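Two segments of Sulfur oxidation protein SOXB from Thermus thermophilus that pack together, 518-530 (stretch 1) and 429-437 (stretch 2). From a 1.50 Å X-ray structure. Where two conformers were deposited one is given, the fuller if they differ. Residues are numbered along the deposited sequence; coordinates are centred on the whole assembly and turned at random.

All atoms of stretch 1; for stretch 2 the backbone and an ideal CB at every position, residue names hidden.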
ATOM      1  N   LYS A 518       1.695 -22.436  21.558  1.00 15.58           N
ATOM      2  CA  LYS A 518       2.667 -23.504  21.748  1.00 15.31           C
ATOM      3  C   LYS A 518       3.342 -23.311  23.091  1.00 19.15           C
ATOM      4  O   LYS A 518       3.829 -22.223  23.413  1.00 17.98           O
ATOM      5  CB  LYS A 518       3.716 -23.488  20.639  1.00 17.40           C
ATOM      6  CG  LYS A 518       4.685 -24.666  20.676  1.00 20.24           C
ATOM      7  CD  LYS A 518       5.823 -24.467  19.684  1.00 24.01           C
ATOM      8  CE  LYS A 518       6.603 -25.753  19.451  1.00 24.55           C
ATOM      9  NZ  LYS A 518       7.071 -26.364  20.731  1.00 27.26           N
ATOM     10  N   PRO A 519       3.375 -24.378  23.899  1.00 18.46           N
ATOM     11  CA  PRO A 519       4.017 -24.302  25.209  1.00 19.07           C
ATOM     12  C   PRO A 519       5.498 -23.975  25.065  1.00 21.38           C
ATOM     13  O   PRO A 519       6.179 -24.485  24.170  1.00 20.32           O
ATOM     14  CB  PRO A 519       3.849 -25.726  25.752  1.00 20.86           C
ATOM     15  CG  PRO A 519       2.609 -26.218  25.124  1.00 25.11           C
ATOM     16  CD  PRO A 519       2.581 -25.608  23.738  1.00 20.20           C
ATOM     17  N   GLY A 520       5.995 -23.134  25.959  1.00 19.83           N
ATOM     18  CA  GLY A 520       7.399 -22.779  25.997  1.00 19.95           C
ATOM     19  C   GLY A 520       7.883 -21.765  24.982  1.00 23.03           C
ATOM     20  O   GLY A 520       9.014 -21.299  25.064  1.00 22.93           O
ATOM     21  N   TYR A 521       7.045 -21.428  24.009  1.00 18.65           N
ATOM     22  CA  TYR A 521       7.461 -20.465  22.991  1.00 16.79           C
ATOM     23  C   TYR A 521       7.188 -19.020  23.407  1.00 19.62           C
ATOM     24  O   TYR A 521       6.092 -18.685  23.856  1.00 18.85           O
ATOM     25  CB  TYR A 521       6.780 -20.752  21.650  1.00 17.03           C
ATOM     26  CG  TYR A 521       7.051 -19.681  20.620  1.00 16.16           C
ATOM     27  CD1 TYR A 521       8.293 -19.586  19.999  1.00 17.91           C
ATOM     28  CD2 TYR A 521       6.090 -18.720  20.319  1.00 15.38           C
ATOM     29  CE1 TYR A 521       8.565 -18.574  19.090  1.00 18.70           C
ATOM     30  CE2 TYR A 521       6.358 -17.700  19.426  1.00 14.94           C
ATOM     31  CZ  TYR A 521       7.587 -17.638  18.804  1.00 18.53           C
ATOM     32  OH  TYR A 521       7.854 -16.626  17.912  1.00 16.46           O
ATOM     33  N   GLU A 522       8.192 -18.168  23.244  1.00 16.17           N
ATOM     34  CA  GLU A 522       8.061 -16.760  23.576  0.50 15.64           C
ATOM     35  C   GLU A 522       8.040 -15.946  22.284  1.00 18.19           C
ATOM     36  O   GLU A 522       9.023 -15.909  21.547  1.00 17.68           O
ATOM     37  CB  GLU A 522       9.207 -16.323  24.493  0.50 17.08           C
ATOM     38  CG  GLU A 522       9.261 -17.134  25.789  0.50 22.18           C
ATOM     39  CD  GLU A 522      10.537 -16.923  26.583  0.50 31.00           C
ATOM     40  OE1 GLU A 522      11.076 -15.798  26.565  0.50 19.15           O
ATOM     41  OE2 GLU A 522      10.979 -17.878  27.262  0.50 25.10           O
ATOM     42  N   PRO A 523       6.898 -15.310  21.986  1.00 14.44           N
ATOM     43  CA  PRO A 523       6.825 -14.539  20.733  1.00 14.47           C
ATOM     44  C   PRO A 523       7.936 -13.503  20.621  1.00 18.70           C
ATOM     45  O   PRO A 523       8.255 -12.804  21.585  1.00 19.71           O
ATOM     46  CB  PRO A 523       5.456 -13.850  20.823  1.00 15.95           C
ATOM     47  CG  PRO A 523       4.643 -14.739  21.732  1.00 19.93           C
ATOM     48  CD  PRO A 523       5.625 -15.279  22.734  1.00 15.58           C
ATOM     49  N   ARG A 524       8.538 -13.415  19.443  1.00 14.97           N
ATOM     50  CA  ARG A 524       9.592 -12.441  19.199  1.00 14.27           C
ATOM     51  C   ARG A 524       9.422 -11.893  17.785  1.00 15.00           C
ATOM     52  O   ARG A 524       8.754 -12.502  16.953  1.00 14.40           O
ATOM     53  CB  ARG A 524      10.967 -13.060  19.387  1.00 16.38           C
ATOM     54  CG  ARG A 524      11.281 -14.180  18.427  1.00 20.18           C
ATOM     55  CD  ARG A 524      12.771 -14.461  18.451  1.00 23.39           C
ATOM     56  NE  ARG A 524      13.117 -15.666  17.711  1.00 20.08           N
ATOM     57  CZ  ARG A 524      14.335 -15.931  17.252  1.00 22.62           C
ATOM     58  NH1 ARG A 524      15.326 -15.081  17.465  1.00 19.75           N
ATOM     59  NH2 ARG A 524      14.563 -17.059  16.598  1.00 15.95           N
ATOM     60  N   PRO A 525      10.030 -10.738  17.502  1.00 11.74           N
ATOM     61  CA  PRO A 525       9.811 -10.119  16.183  1.00 11.14           C
ATOM     62  C   PRO A 525      10.178 -10.996  15.001  1.00 13.79           C
ATOM     63  O   PRO A 525      11.238 -11.606  14.969  1.00 13.45           O
ATOM     64  CB  PRO A 525      10.715  -8.892  16.213  1.00 12.38           C
ATOM     65  CG  PRO A 525      10.918  -8.605  17.680  1.00 17.24           C
ATOM     66  CD  PRO A 525      10.946  -9.941  18.339  1.00 13.47           C
ATOM     67  N   ILE A 526       9.314 -11.011  13.996  1.00 10.36           N
ATOM     68  CA  ILE A 526       9.585 -11.810  12.816  1.00  9.73           C
ATOM     69  C   ILE A 526      10.934 -11.461  12.193  1.00 11.59           C
ATOM     70  O   ILE A 526      11.626 -12.349  11.695  1.00 12.05           O
ATOM     71  CB  ILE A 526       8.455 -11.678  11.791  1.00 11.87           C
ATOM     72  CG1 ILE A 526       8.698 -12.620  10.606  1.00 11.61           C
ATOM     73  CG2 ILE A 526       8.314 -10.217  11.360  1.00 11.02           C
ATOM     74  CD1 ILE A 526       8.777 -14.092  10.980  1.00 12.20           C
ATOM     75  N   TYR A 527      11.279 -10.174  12.147  1.00  9.17           N
ATOM     76  CA  TYR A 527      12.545  -9.767  11.530  1.00  8.75           C
ATOM     77  C   TYR A 527      13.784 -10.329  12.223  1.00 12.94           C
ATOM     78  O   TYR A 527      14.810 -10.534  11.574  1.00 12.34           O
ATOM     79  CB  TYR A 527      12.643  -8.263  11.268  1.00 10.46           C
ATOM     80  CG  TYR A 527      12.165  -7.388  12.396  1.00 11.14           C
ATOM     81  CD1 TYR A 527      12.923  -7.226  13.557  1.00 13.32           C
ATOM     82  CD2 TYR A 527      11.007  -6.629  12.267  1.00 12.14           C
ATOM     83  CE1 TYR A 527      12.495  -6.383  14.577  1.00 13.65           C
ATOM     84  CE2 TYR A 527      10.587  -5.783  13.272  1.00 12.52           C
ATOM     85  CZ  TYR A 527      11.338  -5.650  14.420  1.00 14.12           C
ATOM     86  OH  TYR A 527      10.880  -4.821  15.426  1.00 13.92           O
ATOM     87  N   GLU A 528      13.675 -10.604  13.525  1.00 11.07           N
ATOM     88  CA  GLU A 528      14.795 -11.212  14.243  1.00 11.43           C
ATOM     89  C   GLU A 528      14.971 -12.637  13.729  1.00 13.66           C
ATOM     90  O   GLU A 528      16.101 -13.110  13.551  1.00 13.99           O
ATOM     91  CB  GLU A 528      14.557 -11.217  15.754  1.00 12.55           C
ATOM     92  CG  GLU A 528      14.655  -9.830  16.373  1.00 21.23           C
ATOM     93  CD  GLU A 528      14.457  -9.824  17.885  1.00 49.55           C
ATOM     94  OE1 GLU A 528      14.320 -10.914  18.489  1.00 39.55           O
ATOM     95  OE2 GLU A 528      14.441  -8.719  18.471  1.00 46.41           O
ATOM     96  N   VAL A 529      13.857 -13.324  13.482  1.00 10.18           N
ATOM     97  CA  VAL A 529      13.914 -14.687  12.981  1.00  9.47           C
ATOM     98  C   VAL A 529      14.524 -14.671  11.583  1.00 13.28           C
ATOM     99  O   VAL A 529      15.394 -15.479  11.253  1.00 12.83           O
ATOM    100  CB  VAL A 529      12.496 -15.321  12.978  1.00 12.82           C
ATOM    101  CG1 VAL A 529      12.514 -16.711  12.366  1.00 12.97           C
ATOM    102  CG2 VAL A 529      11.916 -15.358  14.393  1.00 13.12           C
ATOM    103  N   LEU A 530      14.072 -13.727  10.759  1.00  9.81           N
ATOM    104  CA  LEU A 530      14.590 -13.625   9.407  1.00  9.73           C
ATOM    105  C   LEU A 530      16.078 -13.342   9.366  1.00 12.59           C
ATOM    106  O   LEU A 530      16.805 -13.963   8.592  1.00 13.00           O
ATOM    107  CB  LEU A 530      13.847 -12.545   8.630  1.00  9.68           C
ATOM    108  CG  LEU A 530      12.384 -12.904   8.385  1.00 13.17           C
ATOM    109  CD1 LEU A 530      11.677 -11.729   7.759  1.00 12.21           C
ATOM    110  CD2 LEU A 530      12.279 -14.145   7.489  1.00 18.32           C
ATOM    111  N   UNK A 429       3.984  -4.111  15.597  1.00 10.82           N
ATOM    112  CA  UNK A 429       3.593  -5.324  16.338  1.00 10.67           C
ATOM    113  C   UNK A 429       4.068  -6.505  15.495  1.00 12.79           C
ATOM    114  O   UNK A 429       3.276  -7.193  14.867  1.00 12.07           O
ATOM    115  CB  UNK A 429       2.086  -5.384  16.596  1.00 10.67           C
ATOM    116  N   UNK A 430       5.390  -6.704  15.425  1.00 10.85           N
ATOM    117  CA  UNK A 430       6.012  -7.686  14.523  1.00 10.47           C
ATOM    118  C   UNK A 430       6.149  -9.096  15.075  1.00 13.92           C
ATOM    119  O   UNK A 430       6.764  -9.958  14.445  1.00 12.99           O
ATOM    120  CB  UNK A 430       7.404  -7.189  14.129  1.00 10.47           C
ATOM    121  N   UNK A 431       5.567  -9.343  16.238  1.00 12.45           N
ATOM    122  CA  UNK A 431       5.684 -10.649  16.862  1.00 11.83           C
ATOM    123  C   UNK A 431       5.266 -11.827  15.998  1.00 13.11           C
ATOM    124  O   UNK A 431       4.186 -11.834  15.408  1.00 11.64           O
ATOM    125  CB  UNK A 431       4.850 -10.661  18.145  1.00 11.83           C
ATOM    126  N   UNK A 432       6.099 -12.870  16.019  1.00 11.29           N
ATOM    127  CA  UNK A 432       5.783 -14.126  15.381  1.00 10.85           C
ATOM    128  C   UNK A 432       5.166 -14.997  16.476  1.00 14.01           C
ATOM    129  O   UNK A 432       5.732 -15.130  17.574  1.00 12.96           O
ATOM    130  CB  UNK A 432       7.014 -14.774  14.743  1.00 10.85           C
ATOM    131  N   UNK A 433       3.996 -15.554  16.198  1.00 10.24           N
ATOM    132  CA  UNK A 433       3.303 -16.400  17.166  1.00 10.41           C
ATOM    133  C   UNK A 433       3.280 -17.836  16.660  1.00 12.63           C
ATOM    134  O   UNK A 433       3.063 -18.060  15.472  1.00 10.66           O
ATOM    135  CB  UNK A 433       1.881 -15.894  17.418  1.00 10.41           C
ATOM    136  N   UNK A 434       3.470 -18.800  17.567  1.00 11.69           N
ATOM    137  CA  UNK A 434       3.393 -20.231  17.244  1.00 12.13           C
ATOM    138  C   UNK A 434       2.210 -20.786  18.035  1.00 13.37           C
ATOM    139  O   UNK A 434       2.110 -20.574  19.245  1.00 12.58           O
ATOM    140  CB  UNK A 434       4.692 -20.967  17.579  1.00 12.13           C
ATOM    141  N   UNK A 435       1.295 -21.454  17.348  1.00 10.34           N
ATOM    142  CA  UNK A 435       0.084 -21.932  18.001  1.00 10.31           C
ATOM    143  C   UNK A 435      -0.557 -23.034  17.183  1.00 13.25           C
ATOM    144  O   UNK A 435      -0.383 -23.095  15.964  1.00 12.10           O
ATOM    145  CB  UNK A 435      -0.906 -20.785  18.215  1.00 10.31           C
ATOM    146  N   UNK A 436      -1.342 -23.879  17.845  1.00 11.37           N
ATOM    147  CA  UNK A 436      -2.024 -24.959  17.153  1.00 11.68           C
ATOM    148  C   UNK A 436      -3.370 -24.518  16.607  1.00 15.18           C
ATOM    149  O   UNK A 436      -4.116 -23.782  17.264  1.00 16.05           O
ATOM    150  CB  UNK A 436      -2.208 -26.154  18.091  1.00 11.68           C
ATOM    151  N   UNK A 437      -3.687 -25.021  15.425  1.00 13.07           N
ATOM    152  CA  UNK A 437      -4.983 -24.797  14.802  1.00 12.75           C
ATOM    153  C   UNK A 437      -5.502 -26.160  14.386  1.00 16.15           C
ATOM    154  O   UNK A 437      -4.744 -26.979  13.885  1.00 15.33           O
ATOM    155  CB  UNK A 437      -4.892 -23.838  13.614  1.00 12.75           C
TER

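Position 429 has no atom of stretch 1 within 5.5 Å of its ideal CB, and CA-to-CB points away, so the visible atoms set no preference. The residue is Y429, which makes no contact here.

Position 430 points toward stretch 1. Its ideal CB lies 3.6 Å from Y527 CE2, 4.2 Å from I526 CG2 and 4.3 Å from P525 CB, a largely apolar setting, with the hydroxyl of Y527 at its margin. Phi of -88° and psi of 7° admit most residues, and a compact apolar one, such as alanine, valine or proline, would suit. It is P430. Its CB sits 3.6 Å from Y527 CE2 and its CG 3.9 Å from P525 CB, while its carbonyl accepts a hydrogen bond from the helix's first residue, I526 N to P430 O, 2.8 Å.

At 431 CA-to-CB runs sideways, with P523 CB 4.2 Å from the ideal CB. No charged partner is in view, so the visible atoms rule out neither polar nor apolar chains. The deposited E431 leaves its CB 4.2 Å from P523 CB and leads its carboxylate away.

Position 432 is more demanding. Its ideal CB is 3.6 Å from R524 O, 3.8 Å from Y521 OH and 4.2 Å from I526 CD1, and V529 CG2 borders the space beyond. A branched aliphatic chain or methionine fits. L432 (chi1 t, chi2 p) places CD1 4.1 Å from I526 CD1 and CD2 4.1 Å from V529 CG2. Its backbone is engaged too: L432 N donates to R524 O (2.8 Å, 166°), and L432 O accepts from Y521 OH (2.6 Å), near the plane of that ring.

Position 433 points away, its ideal CB 5.2 Å from Y521 CE2 and 5.3 Å from P523 CG, so an aromatic or long aliphatic chain that bends back could touch stretch 1. Y433 does so, its CD1 3.7 Å from P523 CG.

Position 434 points toward stretch 1, its ideal CB 3.8 Å from Y521 CD2 and 4.1 Å from K518 CB. An aliphatic residue is favoured by the ring and the methylenes of K518. L434 sets CB over the Y521 ring face, 4.1 Å from its centroid and 23° off the normal, a CH-pi contact; CD2 reaches 3.9 Å from K518 CD. L434 O accepts from K518 N (3.0 Å, 174°).

Position 435 points away and is little constrained; it is F435.

Position 436 has nothing within 5.5 Å of its ideal CB, yet a long sideways chain could reach K518 and P519. Y436 does, CE2 lying 4.3 Å from both K518 CA and P519 CD, the latter at the ring edge.

Position 437 is out of reach and undetermined; it is L437.

Stretch 2 429-437: YPELYLFYL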
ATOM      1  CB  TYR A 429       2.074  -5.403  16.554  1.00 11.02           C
ATOM      2  CG  TYR A 429       1.210  -5.134  15.333  1.00  9.45           C
ATOM      3  CD1 TYR A 429       0.509  -6.161  14.713  1.00 11.17           C
ATOM      4  CD2 TYR A 429       1.057  -3.837  14.841  1.00  9.92           C
ATOM      5  CE1 TYR A 429      -0.304  -5.915  13.610  1.00 11.22           C
ATOM      6  CE2 TYR A 429       0.257  -3.583  13.719  1.00 10.59           C
ATOM      7  CZ  TYR A 429      -0.436  -4.616  13.133  1.00 14.60           C
ATOM      8  OH  TYR A 429      -1.236  -4.366  12.041  1.00 14.41           O
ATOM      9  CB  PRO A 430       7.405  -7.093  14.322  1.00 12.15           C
ATOM     10  CG  PRO A 430       7.717  -6.530  15.698  1.00 16.39           C
ATOM     11  CD  PRO A 430       6.404  -5.931  16.171  1.00 12.31           C
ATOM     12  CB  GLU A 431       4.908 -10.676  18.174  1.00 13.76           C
ATOM     13  CG  GLU A 431       5.497  -9.766  19.247  1.00 20.99           C
ATOM     14  CD  GLU A 431       5.021  -8.316  19.144  1.00 39.31           C
ATOM     15  OE1 GLU A 431       4.219  -7.993  18.237  1.00 21.16           O
ATOM     16  OE2 GLU A 431       5.446  -7.499  19.989  1.00 35.47           O
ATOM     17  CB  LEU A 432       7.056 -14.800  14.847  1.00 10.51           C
ATOM     18  CG  LEU A 432       6.844 -16.223  14.310  1.00 13.06           C
ATOM     19  CD1 LEU A 432       6.002 -16.228  13.034  1.00 12.58           C
ATOM     20  CD2 LEU A 432       8.192 -16.922  14.067  1.00 13.87           C
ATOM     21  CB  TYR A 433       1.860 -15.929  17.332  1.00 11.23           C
ATOM     22  CG  TYR A 433       1.739 -14.572  17.971  1.00 12.93           C
ATOM     23  CD1 TYR A 433       1.790 -14.430  19.344  1.00 15.04           C
ATOM     24  CD2 TYR A 433       1.646 -13.424  17.196  1.00 14.68           C
ATOM     25  CE1 TYR A 433       1.698 -13.183  19.942  1.00 16.07           C
ATOM     26  CE2 TYR A 433       1.537 -12.177  17.779  1.00 15.59           C
ATOM     27  CZ  TYR A 433       1.565 -12.061  19.155  1.00 22.20           C
ATOM     28  OH  TYR A 433       1.486 -10.814  19.745  1.00 19.66           O
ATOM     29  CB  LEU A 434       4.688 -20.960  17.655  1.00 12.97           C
ATOM     30  CG  LEU A 434       5.741 -21.161  16.556  1.00 18.08           C
ATOM     31  CD1 LEU A 434       6.068 -19.878  15.824  1.00 17.68           C
ATOM     32  CD2 LEU A 434       7.021 -21.807  17.089  1.00 17.81           C
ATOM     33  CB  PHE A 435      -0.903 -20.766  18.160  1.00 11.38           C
ATOM     34  CG  PHE A 435      -1.158 -20.021  16.876  1.00 11.51           C
ATOM     35  CD1 PHE A 435      -2.180 -20.404  16.018  1.00 12.65           C
ATOM     36  CD2 PHE A 435      -0.294 -19.017  16.472  1.00 11.86           C
ATOM     37  CE1 PHE A 435      -2.370 -19.745  14.795  1.00 13.12           C
ATOM     38  CE2 PHE A 435      -0.468 -18.364  15.259  1.00 13.58           C
ATOM     39  CZ  PHE A 435      -1.506 -18.728  14.422  1.00 11.27           C
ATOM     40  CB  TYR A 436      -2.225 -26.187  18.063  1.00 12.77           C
ATOM     41  CG  TYR A 436      -0.928 -26.833  18.483  1.00 15.06           C
ATOM     42  CD1 TYR A 436      -0.280 -27.729  17.644  1.00 17.13           C
ATOM     43  CD2 TYR A 436      -0.295 -26.448  19.657  1.00 16.92           C
ATOM     44  CE1 TYR A 436       0.935 -28.297  18.004  1.00 18.33           C
ATOM     45  CE2 TYR A 436       0.920 -27.016  20.034  1.00 18.06           C
ATOM     46  CZ  TYR A 436       1.530 -27.926  19.196  1.00 24.08           C
ATOM     47  OH  TYR A 436       2.739 -28.477  19.559  1.00 24.55           O
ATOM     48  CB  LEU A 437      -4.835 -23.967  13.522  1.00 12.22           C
ATOM     49  CG  LEU A 437      -4.580 -22.469  13.647  1.00 14.56           C
ATOM     50  CD1 LEU A 437      -4.452 -21.848  12.251  1.00 14.13           C
ATOM     51  CD2 LEU A 437      -5.674 -21.762  14.445  1.00 14.68           C
TER
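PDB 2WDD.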